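Local coordinates for protein beta-fructofuranosidase (Bifidobacterium adolescentis, PDB 6NOB) that probably hydrolyses terminal beta-D-fructofuranosides such as sucrose, as a beta-fructofuranosidase of glycoside hydrolase family 32, at residues A[236-241]-A[254-259]; A[192-197]-A[219-224]; A[265-270]-A[288-293]; A[340-345]-A[356-361]. One frame throughout, in Å; residues are numbered along the deposited sequence.

Contact 1: A[236-241]-A[254-259]; sequences EYQTTC and PVALRA. With EDO (1,2-ethanediol), chain C.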
loop_
_atom_site.group_PDB
_atom_site.type_symbol
_atom_site.label_atom_id
_atom_site.label_comp_id
_atom_site.label_asym_id
_atom_site.label_seq_id
_atom_site.Cartn_x
_atom_site.Cartn_y
_atom_site.Cartn_z
ATOM N N GLU A 236 -11.690 6.683 16.147
ATOM C CA GLU A 236 -11.754 6.147 14.793
ATOM C C GLU A 236 -13.166 5.662 14.501
ATOM O O GLU A 236 -13.786 4.999 15.338
ATOM C CB GLU A 236 -10.738 5.015 14.604
ATOM C CG GLU A 236 -9.306 5.522 14.494
ATOM C CD GLU A 236 -8.301 4.428 14.186
ATOM O OE1 GLU A 236 -8.592 3.245 14.463
ATOM O OE2 GLU A 236 -7.212 4.758 13.667
ATOM N N TYR A 237 -13.665 5.998 13.313
ATOM C CA TYR A 237 -15.005 5.626 12.879
ATOM C C TYR A 237 -14.998 5.489 11.362
ATOM O O TYR A 237 -14.084 5.964 10.684
ATOM C CB TYR A 237 -16.049 6.652 13.341
ATOM C CG TYR A 237 -15.685 8.086 13.029
ATOM C CD1 TYR A 237 -14.856 8.815 13.878
ATOM C CD2 TYR A 237 -16.175 8.716 11.891
ATOM C CE1 TYR A 237 -14.523 10.126 13.595
ATOM C CE2 TYR A 237 -15.849 10.029 11.602
ATOM C CZ TYR A 237 -15.021 10.729 12.458
ATOM O OH TYR A 237 -14.688 12.038 12.178
ATOM N N GLN A 238 -16.027 4.827 10.833
ATOM C CA GLN A 238 -16.107 4.496 9.414
ATOM C C GLN A 238 -17.151 5.361 8.719
ATOM O O GLN A 238 -18.277 5.500 9.208
ATOM C CB GLN A 238 -16.440 3.016 9.215
ATOM C CG GLN A 238 -15.865 2.096 10.277
ATOM C CD GLN A 238 -14.358 2.225 10.409
ATOM O OE1 GLN A 238 -13.660 2.562 9.450
ATOM N NE2 GLN A 238 -13.850 1.956 11.604
ATOM N N THR A 239 -16.778 5.924 7.570
ATOM C CA THR A 239 -17.648 6.794 6.790
ATOM C C THR A 239 -17.753 6.271 5.362
ATOM O O THR A 239 -17.029 5.360 4.950
ATOM C CB THR A 239 -17.135 8.243 6.783
ATOM O OG1 THR A 239 -15.937 8.326 5.999
ATOM C CG2 THR A 239 -16.834 8.716 8.199
ATOM N N THR A 240 -18.669 6.861 4.596
ATOM C CA THR A 240 -18.863 6.496 3.202
ATOM C C THR A 240 -18.968 7.751 2.348
ATOM O O THR A 240 -19.321 8.829 2.835
ATOM C CB THR A 240 -20.118 5.621 2.998
ATOM O OG1 THR A 240 -20.052 4.981 1.719
ATOM C CG2 THR A 240 -21.388 6.460 3.062
ATOM N N CYS A 241 -18.644 7.597 1.067
ATOM C CA CYS A 241 -18.788 8.667 0.088
ATOM C C CYS A 241 -18.751 8.048 -1.300
ATOM O O CYS A 241 -18.378 6.883 -1.472
ATOM C CB CYS A 241 -17.708 9.748 0.261
ATOM S SG CYS A 241 -16.002 9.203 0.081
ATOM N N PRO A 254 -20.942 9.384 8.130
ATOM C CA PRO A 254 -20.482 8.196 8.859
ATOM C C PRO A 254 -21.469 7.041 8.807
ATOM O O PRO A 254 -22.684 7.229 8.702
ATOM C CB PRO A 254 -20.328 8.712 10.294
ATOM C CG PRO A 254 -21.366 9.770 10.397
ATOM C CD PRO A 254 -21.404 10.441 9.047
ATOM N N VAL A 255 -20.924 5.828 8.901
ATOM C CA VAL A 255 -21.730 4.616 8.764
ATOM C C VAL A 255 -21.499 3.595 9.869
ATOM O O VAL A 255 -22.374 2.738 10.097
ATOM C CB VAL A 255 -21.498 3.962 7.383
ATOM C CG1 VAL A 255 -21.864 4.924 6.262
ATOM C CG2 VAL A 255 -20.060 3.489 7.248
ATOM N N ALA A 256 -20.376 3.607 10.587
ATOM C CA ALA A 256 -20.123 2.572 11.589
ATOM C C ALA A 256 -19.228 3.118 12.689
ATOM O O ALA A 256 -18.122 3.595 12.414
ATOM C CB ALA A 256 -19.490 1.335 10.949
ATOM N N LEU A 257 -19.702 3.032 13.928
ATOM C CA LEU A 257 -18.930 3.379 15.113
ATOM C C LEU A 257 -18.572 2.115 15.885
ATOM O O LEU A 257 -19.113 1.033 15.640
ATOM C CB LEU A 257 -19.711 4.342 16.014
ATOM C CG LEU A 257 -20.455 5.483 15.324
ATOM C CD1 LEU A 257 -21.197 6.314 16.355
ATOM C CD2 LEU A 257 -19.490 6.349 14.526
ATOM N N ARG A 258 -17.644 2.264 16.829
ATOM C CA ARG A 258 -17.307 1.163 17.724
ATOM C C ARG A 258 -18.559 0.677 18.444
ATOM O O ARG A 258 -19.307 1.472 19.021
ATOM C CB ARG A 258 -16.236 1.603 18.726
ATOM C CG ARG A 258 -14.891 1.926 18.074
ATOM C CD ARG A 258 -13.783 2.193 19.082
ATOM N NE ARG A 258 -14.227 3.072 20.155
ATOM C CZ ARG A 258 -14.204 2.752 21.443
ATOM N NH1 ARG A 258 -13.744 1.573 21.830
ATOM N NH2 ARG A 258 -14.632 3.617 22.343
ATOM N N ALA A 259 -18.793 -0.637 18.392
ATOM C CA ALA A 259 -20.068 -1.176 18.855
ATOM C C ALA A 259 -20.250 -1.015 20.360
ATOM O O ALA A 259 -21.383 -0.860 20.828
ATOM C CB ALA A 259 -20.194 -2.647 18.455
HETATM C C1 EDO C . -16.241 6.389 18.416
HETATM O O1 EDO C . -15.611 5.338 19.160
HETATM C C2 EDO C . -16.245 6.075 16.924
HETATM O O2 EDO C . -16.285 4.659 16.697
#
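Q238 faces two residues of the opposing strand at once, V255 and A256, and this classic beta bulge sets the contact apart from a regular antiparallel pair. Both amides converge on one acceptor. V255 N lies 2.7 Å from Q238 O in an almost straight bond, whereas A256 N, at 3.1 Å from Q238 O, makes a more bent bond and stands further from the carbonyl plane. Q238 N returns a single bond to A256 O. The extra residue shifts the register by one and brings T239 beside P254. A proline nitrogen has no hydrogen to give, and here carbon packing joins the two, with T239 CG2 3.7 Å from P254 CA. V255 leans toward the other strand. Its CG1, anti to the carbonyl carbon (chi1 -59°), meets T240 CG2 at 3.6 Å, the two side chains crossing at about a right angle, while V255 CG2 presses to 3.3 Å from Q238 O. A256 CB rests against Q238 CG, and Y237 CB against L257 CD2. Beyond the bulge, a 1,2-ethanediol, probably from the crystallisation liquor, bridges the two segments: its O2 donates to E236 O and accepts from R258 N, and its O1 takes R258 NE at the guanidinium edge over 2.8 Å. The pair forms the outer edge of one blade of the beta-propeller known for this family. Strand 253-256 is outermost in a four-stranded antiparallel sheet, and strand 235-243 lies between it and strand 216-227, the side-chain amide of Q238 reaching T222 OG1 through OE1 and F267 O through NE2.

Contact 2: A[192-197]-A[219-224]; sequences GGAFSG and LYLTRH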
loop_
_atom_site.group_PDB
_atom_site.type_symbol
_atom_site.label_atom_id
_atom_site.label_comp_id
_atom_site.label_asym_id
_atom_site.label_seq_id
_atom_site.Cartn_x
_atom_site.Cartn_y
_atom_site.Cartn_z
ATOM N N GLY A 192 -4.660 13.232 12.546
ATOM C CA GLY A 192 -5.507 12.208 11.962
ATOM C C GLY A 192 -5.664 12.330 10.459
ATOM O O GLY A 192 -4.670 12.446 9.738
ATOM N N GLY A 193 -6.908 12.290 9.967
ATOM C CA GLY A 193 -7.190 12.521 8.568
ATOM C C GLY A 193 -8.046 11.416 7.982
ATOM O O GLY A 193 -8.711 10.662 8.701
ATOM N N ALA A 194 -8.032 11.328 6.654
ATOM C CA ALA A 194 -8.790 10.312 5.925
ATOM C C ALA A 194 -7.940 9.050 5.839
ATOM O O ALA A 194 -7.103 8.913 4.943
ATOM C CB ALA A 194 -9.178 10.821 4.542
ATOM N N PHE A 195 -8.154 8.124 6.768
ATOM C CA PHE A 195 -7.371 6.896 6.823
ATOM C C PHE A 195 -7.857 5.915 5.753
ATOM O O PHE A 195 -8.686 6.240 4.897
ATOM C CB PHE A 195 -7.423 6.293 8.224
ATOM C CG PHE A 195 -6.414 6.880 9.176
ATOM C CD1 PHE A 195 -5.871 8.135 8.948
ATOM C CD2 PHE A 195 -6.000 6.169 10.290
ATOM C CE1 PHE A 195 -4.945 8.676 9.819
ATOM C CE2 PHE A 195 -5.068 6.701 11.162
ATOM C CZ PHE A 195 -4.541 7.958 10.928
ATOM N N SER A 196 -7.344 4.689 5.808
ATOM C CA SER A 196 -7.499 3.739 4.718
ATOM C C SER A 196 -8.962 3.336 4.540
ATOM O O SER A 196 -9.784 3.439 5.458
ATOM C CB SER A 196 -6.635 2.508 4.975
ATOM O OG SER A 196 -5.277 2.796 4.696
ATOM N N GLY A 197 -9.283 2.875 3.328
ATOM C CA GLY A 197 -10.639 2.473 2.995
ATOM C C GLY A 197 -10.685 1.609 1.753
ATOM O O GLY A 197 -9.698 1.468 1.028
ATOM N N LEU A 219 -17.076 4.347 -1.551
ATOM C CA LEU A 219 -15.920 4.105 -0.707
ATOM C C LEU A 219 -16.350 4.051 0.747
ATOM O O LEU A 219 -17.237 4.798 1.169
ATOM C CB LEU A 219 -14.863 5.189 -0.910
ATOM C CG LEU A 219 -14.480 5.190 -2.388
ATOM C CD1 LEU A 219 -14.674 6.564 -3.006
ATOM C CD2 LEU A 219 -13.067 4.676 -2.581
ATOM N N TYR A 220 -15.738 3.138 1.496
ATOM C CA TYR A 220 -15.879 3.059 2.945
ATOM C C TYR A 220 -14.490 3.226 3.539
ATOM O O TYR A 220 -13.588 2.444 3.226
ATOM C CB TYR A 220 -16.492 1.724 3.375
ATOM C CG TYR A 220 -17.915 1.508 2.907
ATOM C CD1 TYR A 220 -18.988 1.885 3.706
ATOM C CD2 TYR A 220 -18.186 0.914 1.678
ATOM C CE1 TYR A 220 -20.290 1.688 3.293
ATOM C CE2 TYR A 220 -19.490 0.714 1.254
ATOM C CZ TYR A 220 -20.537 1.103 2.068
ATOM O OH TYR A 220 -21.839 0.907 1.663
ATOM N N LEU A 221 -14.312 4.240 4.383
ATOM C CA LEU A 221 -12.990 4.574 4.894
ATOM C C LEU A 221 -13.065 4.909 6.376
ATOM O O LEU A 221 -14.143 5.103 6.945
ATOM C CB LEU A 221 -12.367 5.745 4.123
ATOM C CG LEU A 221 -13.054 7.102 4.295
ATOM C CD1 LEU A 221 -12.020 8.208 4.445
ATOM C CD2 LEU A 221 -13.977 7.386 3.122
ATOM N N THR A 222 -11.891 4.983 6.995
ATOM C CA THR A 222 -11.752 5.361 8.393
ATOM C C THR A 222 -11.399 6.837 8.497
ATOM O O THR A 222 -10.513 7.319 7.784
ATOM C CB THR A 222 -10.672 4.527 9.085
ATOM O OG1 THR A 222 -11.091 3.161 9.147
ATOM C CG2 THR A 222 -10.412 5.045 10.499
ATOM N N ARG A 223 -12.101 7.548 9.373
ATOM C CA ARG A 223 -11.696 8.877 9.806
ATOM C C ARG A 223 -11.020 8.746 11.163
ATOM O O ARG A 223 -11.536 8.063 12.053
ATOM C CB ARG A 223 -12.891 9.827 9.895
ATOM C CG ARG A 223 -13.348 10.382 8.557
ATOM C CD ARG A 223 -12.410 11.471 8.066
ATOM N NE ARG A 223 -12.711 11.869 6.696
ATOM C CZ ARG A 223 -11.963 12.703 5.980
ATOM N NH1 ARG A 223 -10.867 13.227 6.509
ATOM N NH2 ARG A 223 -12.310 13.008 4.737
ATOM N N HIS A 224 -9.863 9.384 11.310
ATOM C CA HIS A 224 -9.053 9.291 12.515
ATOM C C HIS A 224 -8.942 10.667 13.154
ATOM O O HIS A 224 -8.646 11.652 12.469
ATOM C CB HIS A 224 -7.662 8.737 12.192
ATOM C CG HIS A 224 -6.785 8.542 13.391
ATOM N ND1 HIS A 224 -6.573 7.307 13.964
ATOM C CD2 HIS A 224 -6.046 9.421 14.109
ATOM C CE1 HIS A 224 -5.751 7.434 14.990
ATOM N NE2 HIS A 224 -5.417 8.707 15.101
#
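F195 lays its ring against H224 across the first two strands of a propeller blade, an antiparallel pair in which the chain turns a corner at A194. From its root outward, F195 CB lies 3.3 Å from T222 O, the carbonyl that also accepts F195 N. CG, held beside the backbone N (chi1 -84°), CD1, CD2 and CE1 all look onto H224 CB, which sits over the ring centre as a CH-pi contact, 3.3 Å from the centroid. Further out, F195 CE2 comes to 3.2 Å from H224 ND1, and F195 CZ to 3.4 Å from H224 CG. The planes are inclined by only 16° but slid apart, and the rings barely overlap. H224 ND1 is hydrogen-bonded to E236, which helps fix the imidazole's rotation. An alanine in place of F195 would probably open a gap over H224, removing the ring against which the CB and imidazole of H224 pack. On the other face of the sheet, A194 CB lies over the guanidinium of R223, 3.4 Å above its plane and toward the rim, while R223 NE forms a salt bridge with E252. At G192 the backbones come close: G192 CA is 3.2 Å from H224 O, where a CB would collide.

Contact 3: A[265-270]-A[288-293]; sequences YDFRDP and MVTATN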
loop_
_atom_site.group_PDB
_atom_site.type_symbol
_atom_site.label_atom_id
_atom_site.label_comp_id
_atom_site.label_asym_id
_atom_site.label_seq_id
_atom_site.Cartn_x
_atom_site.Cartn_y
_atom_site.Cartn_z
ATOM N N TYR A 265 -9.746 1.259 20.858
ATOM C CA TYR A 265 -9.829 2.557 20.196
ATOM C C TYR A 265 -9.340 2.473 18.756
ATOM O O TYR A 265 -9.860 3.177 17.882
ATOM C CB TYR A 265 -9.033 3.599 20.979
ATOM C CG TYR A 265 -9.665 3.968 22.301
ATOM C CD1 TYR A 265 -11.019 4.272 22.385
ATOM C CD2 TYR A 265 -8.909 4.008 23.466
ATOM C CE1 TYR A 265 -11.602 4.608 23.597
ATOM C CE2 TYR A 265 -9.480 4.339 24.678
ATOM C CZ TYR A 265 -10.826 4.640 24.738
ATOM O OH TYR A 265 -11.396 4.974 25.944
ATOM N N ASP A 266 -8.350 1.622 18.492
ATOM C CA ASP A 266 -7.972 1.285 17.126
ATOM C C ASP A 266 -9.099 0.487 16.479
ATOM O O ASP A 266 -9.395 -0.637 16.901
ATOM C CB ASP A 266 -6.672 0.483 17.119
ATOM C CG ASP A 266 -5.524 1.221 17.782
ATOM O OD1 ASP A 266 -5.035 2.205 17.189
ATOM O OD2 ASP A 266 -5.111 0.818 18.894
ATOM N N PHE A 267 -9.723 1.064 15.455
ATOM C CA PHE A 267 -10.910 0.481 14.840
ATOM C C PHE A 267 -11.028 1.033 13.426
ATOM O O PHE A 267 -11.737 2.020 13.202
ATOM C CB PHE A 267 -12.143 0.807 15.693
ATOM C CG PHE A 267 -13.460 0.465 15.048
ATOM C CD1 PHE A 267 -13.797 -0.851 14.774
ATOM C CD2 PHE A 267 -14.380 1.462 14.756
ATOM C CE1 PHE A 267 -15.017 -1.164 14.194
ATOM C CE2 PHE A 267 -15.599 1.155 14.182
ATOM C CZ PHE A 267 -15.916 -0.161 13.898
ATOM N N ARG A 268 -10.332 0.426 12.463
ATOM C CA ARG A 268 -10.075 1.115 11.206
ATOM C C ARG A 268 -9.959 0.134 10.044
ATOM O O ARG A 268 -10.030 -1.089 10.209
ATOM C CB ARG A 268 -8.807 1.961 11.318
ATOM C CG ARG A 268 -7.551 1.168 11.630
ATOM C CD ARG A 268 -6.331 2.080 11.579
ATOM N NE ARG A 268 -5.162 1.495 12.227
ATOM C CZ ARG A 268 -4.917 1.567 13.531
ATOM N NH1 ARG A 268 -5.765 2.198 14.333
ATOM N NH2 ARG A 268 -3.824 1.007 14.033
ATOM N N ASP A 269 -9.781 0.707 8.851
ATOM C CA ASP A 269 -9.506 0.030 7.588
ATOM C C ASP A 269 -10.663 -0.869 7.159
ATOM O O ASP A 269 -10.473 -2.078 6.976
ATOM C CB ASP A 269 -8.213 -0.782 7.700
ATOM C CG ASP A 269 -7.049 0.036 8.240
ATOM O OD1 ASP A 269 -7.073 1.280 8.113
ATOM O OD2 ASP A 269 -6.109 -0.569 8.797
ATOM N N PRO A 270 -11.863 -0.322 6.955
ATOM C CA PRO A 270 -13.001 -1.172 6.587
ATOM C C PRO A 270 -12.831 -1.752 5.194
ATOM O O PRO A 270 -12.421 -1.060 4.259
ATOM C CB PRO A 270 -14.193 -0.213 6.643
ATOM C CG PRO A 270 -13.594 1.120 6.326
ATOM C CD PRO A 270 -12.223 1.109 6.951
ATOM N N MET A 288 -18.590 -6.344 5.990
ATOM C CA MET A 288 -17.485 -5.422 6.220
ATOM C C MET A 288 -16.643 -5.947 7.374
ATOM O O MET A 288 -17.170 -6.201 8.464
ATOM C CB MET A 288 -18.009 -4.012 6.530
ATOM C CG MET A 288 -16.962 -3.026 7.054
ATOM S SD MET A 288 -17.678 -1.572 7.869
ATOM C CE MET A 288 -18.566 -0.785 6.526
ATOM N N VAL A 289 -15.346 -6.118 7.139
ATOM C CA VAL A 289 -14.402 -6.432 8.205
ATOM C C VAL A 289 -13.692 -5.150 8.608
ATOM O O VAL A 289 -13.403 -4.289 7.766
ATOM C CB VAL A 289 -13.391 -7.517 7.783
ATOM C CG1 VAL A 289 -14.089 -8.850 7.605
ATOM C CG2 VAL A 289 -12.668 -7.117 6.510
ATOM N N THR A 290 -13.432 -5.010 9.903
ATOM C CA THR A 290 -12.673 -3.892 10.433
ATOM C C THR A 290 -11.593 -4.438 11.355
ATOM O O THR A 290 -11.723 -5.526 11.921
ATOM C CB THR A 290 -13.572 -2.893 11.182
ATOM O OG1 THR A 290 -14.583 -3.602 11.909
ATOM C CG2 THR A 290 -14.246 -1.947 10.203
ATOM N N ALA A 291 -10.515 -3.674 11.491
ATOM C CA ALA A 291 -9.361 -4.075 12.283
ATOM C C ALA A 291 -9.442 -3.430 13.663
ATOM O O ALA A 291 -9.508 -2.202 13.773
ATOM C CB ALA A 291 -8.063 -3.682 11.580
ATOM N N THR A 292 -9.433 -4.255 14.705
ATOM C CA THR A 292 -9.451 -3.767 16.081
ATOM C C THR A 292 -8.876 -4.851 16.989
ATOM O O THR A 292 -8.235 -5.800 16.527
ATOM C CB THR A 292 -10.867 -3.365 16.508
ATOM O OG1 THR A 292 -10.815 -2.749 17.800
ATOM C CG2 THR A 292 -11.778 -4.581 16.570
ATOM N N ASN A 293 -9.095 -4.695 18.295
ATOM C CA ASN A 293 -8.754 -5.710 19.280
ATOM C C ASN A 293 -9.913 -5.838 20.258
ATOM O O ASN A 293 -10.674 -4.890 20.467
ATOM C CB ASN A 293 -7.450 -5.374 20.027
ATOM C CG ASN A 293 -7.442 -3.959 20.588
ATOM O OD1 ASN A 293 -6.969 -3.024 19.941
ATOM N ND2 ASN A 293 -7.966 -3.799 21.799
HETATM O O HOH W 1 -6.852 -0.109 20.610
#
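R268 and A291 form the regular pair of a beta hairpin whose first strand carries Arg-Asp-Pro, R268 to P270, a sequence motif of family 32. Their two backbone bonds, R268 N to A291 O and A291 N to R268 O, join the strands at the middle. The closely packed half is carried by side chains. F267 brings CE1 to 3.4 Å from T290 OG1, a hydroxyl whose strongest polar partner is T342, while T292 CB lies at the edge of the same ring. CG of F267 is anti to the backbone N (chi1 170°), which starts the ring off toward these threonines. Further along, P270 CB packs on M288 SD at 3.9 Å and touches T290 CG2. Toward D266 and N293, both partly exposed, the hairpin loosens and water takes over. The carboxylate and amide tips stand 4.4 Å apart, from D266 OD2 to N293 OD1, and one water donates to both, at 2.6 Å from D266 OD2, while accepting from D266 N. D266 OD2 also meets R372, and R268 is shared among D266, E236 and E375, an ionic network that probably fixes the orientation of the guanidinium. Between the two halves T292 OG1, anti to its own backbone N, donates to D266 O at 2.7 Å, nearly along the C=O axis.

Contact 4: A[340-345]-A[356-361]; sequences AMTLFS and WRYEGP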
loop_
_atom_site.group_PDB
_atom_site.type_symbol
_atom_site.label_atom_id
_atom_site.label_comp_id
_atom_site.label_asym_id
_atom_site.label_seq_id
_atom_site.Cartn_x
_atom_site.Cartn_y
_atom_site.Cartn_z
ATOM N N ALA A 340 -8.482 -8.696 16.566
ATOM C CA ALA A 340 -9.728 -9.265 16.075
ATOM C C ALA A 340 -10.202 -8.526 14.832
ATOM O O ALA A 340 -10.021 -7.311 14.712
ATOM C CB ALA A 340 -10.824 -9.218 17.147
ATOM N N MET A 341 -10.810 -9.274 13.915
ATOM C CA MET A 341 -11.497 -8.713 12.755
ATOM C C MET A 341 -12.980 -8.668 13.084
ATOM O O MET A 341 -13.672 -9.689 13.026
ATOM C CB MET A 341 -11.239 -9.542 11.505
ATOM C CG MET A 341 -9.871 -9.361 10.913
ATOM S SD MET A 341 -9.767 -10.161 9.308
ATOM C CE MET A 341 -7.993 -10.152 9.073
ATOM N N THR A 342 -13.470 -7.486 13.432
ATOM C CA THR A 342 -14.875 -7.324 13.762
ATOM C C THR A 342 -15.702 -7.223 12.487
ATOM O O THR A 342 -15.417 -6.397 11.614
ATOM C CB THR A 342 -15.072 -6.095 14.646
ATOM O OG1 THR A 342 -14.170 -5.060 14.234
ATOM C CG2 THR A 342 -14.812 -6.454 16.103
ATOM N N LEU A 343 -16.717 -8.074 12.383
ATOM C CA LEU A 343 -17.524 -8.202 11.179
ATOM C C LEU A 343 -18.830 -7.430 11.323
ATOM O O LEU A 343 -19.482 -7.480 12.370
ATOM C CB LEU A 343 -17.816 -9.675 10.887
ATOM C CG LEU A 343 -18.457 -10.002 9.538
ATOM C CD1 LEU A 343 -17.531 -9.627 8.395
ATOM C CD2 LEU A 343 -18.824 -11.474 9.471
ATOM N N PHE A 344 -19.202 -6.716 10.260
ATOM C CA PHE A 344 -20.457 -5.985 10.178
ATOM C C PHE A 344 -21.148 -6.318 8.864
ATOM O O PHE A 344 -20.501 -6.678 7.877
ATOM C CB PHE A 344 -20.250 -4.467 10.265
ATOM C CG PHE A 344 -19.617 -4.005 11.546
ATOM C CD1 PHE A 344 -18.240 -4.030 11.706
ATOM C CD2 PHE A 344 -20.399 -3.525 12.583
ATOM C CE1 PHE A 344 -17.658 -3.595 12.881
ATOM C CE2 PHE A 344 -19.823 -3.090 13.760
ATOM C CZ PHE A 344 -18.451 -3.124 13.910
ATOM N N SER A 345 -22.474 -6.184 8.847
ATOM C CA SER A 345 -23.236 -6.436 7.632
ATOM C C SER A 345 -24.363 -5.422 7.500
ATOM O O SER A 345 -24.905 -4.933 8.494
ATOM C CB SER A 345 -23.829 -7.850 7.597
ATOM O OG SER A 345 -24.747 -8.044 8.652
ATOM N N TRP A 356 -25.344 -0.578 9.799
ATOM C CA TRP A 356 -24.398 -1.684 9.754
ATOM C C TRP A 356 -24.508 -2.479 11.047
ATOM O O TRP A 356 -24.262 -1.945 12.134
ATOM C CB TRP A 356 -22.979 -1.166 9.519
ATOM C CG TRP A 356 -22.812 -0.698 8.107
ATOM C CD1 TRP A 356 -23.102 0.541 7.614
ATOM C CD2 TRP A 356 -22.367 -1.480 6.991
ATOM N NE1 TRP A 356 -22.845 0.586 6.264
ATOM C CE2 TRP A 356 -22.394 -0.642 5.857
ATOM C CE3 TRP A 356 -21.935 -2.801 6.843
ATOM C CZ2 TRP A 356 -22.005 -1.084 4.594
ATOM C CZ3 TRP A 356 -21.552 -3.237 5.586
ATOM C CH2 TRP A 356 -21.590 -2.381 4.480
ATOM N N ARG A 357 -24.894 -3.744 10.920
ATOM C CA ARG A 357 -25.166 -4.615 12.056
ATOM C C ARG A 357 -23.886 -5.317 12.492
ATOM O O ARG A 357 -23.196 -5.924 11.669
ATOM C CB ARG A 357 -26.234 -5.638 11.670
ATOM C CG ARG A 357 -26.715 -6.534 12.789
ATOM C CD ARG A 357 -27.809 -7.460 12.276
ATOM N NE ARG A 357 -27.287 -8.448 11.334
ATOM C CZ ARG A 357 -28.041 -9.160 10.501
ATOM N NH1 ARG A 357 -29.356 -8.988 10.483
ATOM N NH2 ARG A 357 -27.480 -10.042 9.684
ATOM N N TYR A 358 -23.572 -5.233 13.784
ATOM C CA TYR A 358 -22.384 -5.899 14.302
ATOM C C TYR A 358 -22.614 -7.404 14.360
ATOM O O TYR A 358 -23.591 -7.873 14.952
ATOM C CB TYR A 358 -22.028 -5.357 15.687
ATOM C CG TYR A 358 -20.796 -5.992 16.298
ATOM C CD1 TYR A 358 -19.699 -6.320 15.512
ATOM C CD2 TYR A 358 -20.728 -6.262 17.662
ATOM C CE1 TYR A 358 -18.573 -6.902 16.060
ATOM C CE2 TYR A 358 -19.604 -6.845 18.221
ATOM C CZ TYR A 358 -18.529 -7.163 17.413
ATOM O OH TYR A 358 -17.405 -7.744 17.954
ATOM N N GLU A 359 -21.711 -8.163 13.741
ATOM C CA GLU A 359 -21.843 -9.610 13.640
ATOM C C GLU A 359 -20.876 -10.369 14.539
ATOM O O GLU A 359 -20.854 -11.604 14.497
ATOM C CB GLU A 359 -21.643 -10.053 12.185
ATOM C CG GLU A 359 -22.603 -9.416 11.191
ATOM C CD GLU A 359 -23.868 -10.232 10.996
ATOM O OE1 GLU A 359 -24.829 -9.714 10.392
ATOM O OE2 GLU A 359 -23.903 -11.396 11.450
ATOM N N GLY A 360 -20.080 -9.676 15.349
ATOM C CA GLY A 360 -19.084 -10.324 16.167
ATOM C C GLY A 360 -17.755 -10.431 15.447
ATOM O O GLY A 360 -17.633 -10.087 14.266
ATOM N N PRO A 361 -16.723 -10.899 16.152
ATOM C CA PRO A 361 -15.415 -11.100 15.508
ATOM C C PRO A 361 -15.427 -12.343 14.633
ATOM O O PRO A 361 -15.601 -13.462 15.122
ATOM C CB PRO A 361 -14.458 -11.255 16.696
ATOM C CG PRO A 361 -15.319 -11.799 17.791
ATOM C CD PRO A 361 -16.677 -11.163 17.600
#
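S345 and R357 exchange two backbone hydrogen bonds, and L343 gives its N to G360 O while its O takes E359 N, with the strand axes antiparallel at 149°. On one side of this hairpin F344 and Y358 meet obliquely: Y358 CD1 lies 3.6 Å above one face of the F344 ring, toward its rim. Y358 reaches on past it, its CG anti to the backbone N (chi1 -180°), and its OH rests 3.4 Å from T342 CG2. W356 CE3 touches the backbone of S345, 3.6 Å from S345 C. On the opposite side L343 packs against E359 CB, and beyond it lies a polar group. R357 grips E359 side-on, with NE 2.9 Å and NH2 2.8 Å from E359 OE1, both nitrogens holding one oxygen in the guanidinium plane. S345 OG also points at this oxygen, though the modelled separation is too short to trust. An alanine in place of E359 would probably leave the charge of R357 without its mate here and free the guanidinium to turn. Strand 337-347 lies between strands 285-295 and 357-365, tied to the former through T342 and T290; F263 meets Y358 edge-to-face, and W356 leans on Y220 of the preceding sheet.

Overall arrangement
Followed from the N terminus, the four contacts close loops in series, none nested in or crossing another. Contact 2 closes first, pairing strands 190-202 and 216-227. Contact 1 adds the hairpin of strands 235-243 and 253-256 and completes that four-stranded sheet. The chain then passes to the next sheet, where contact 3 closes the hairpin 268-273 with 285-295 and contact 4 the hairpin 337-347 with 357-365. Neighbouring strands 285-295 and 337-347 join these last two. Between the sheets, consistent with adjacent blades of the family's five-bladed propeller, T222 of contact 2 bonds D269 of contact 3, E236 of contact 1 reaches F267, and V255 packs on W356 of contact 4.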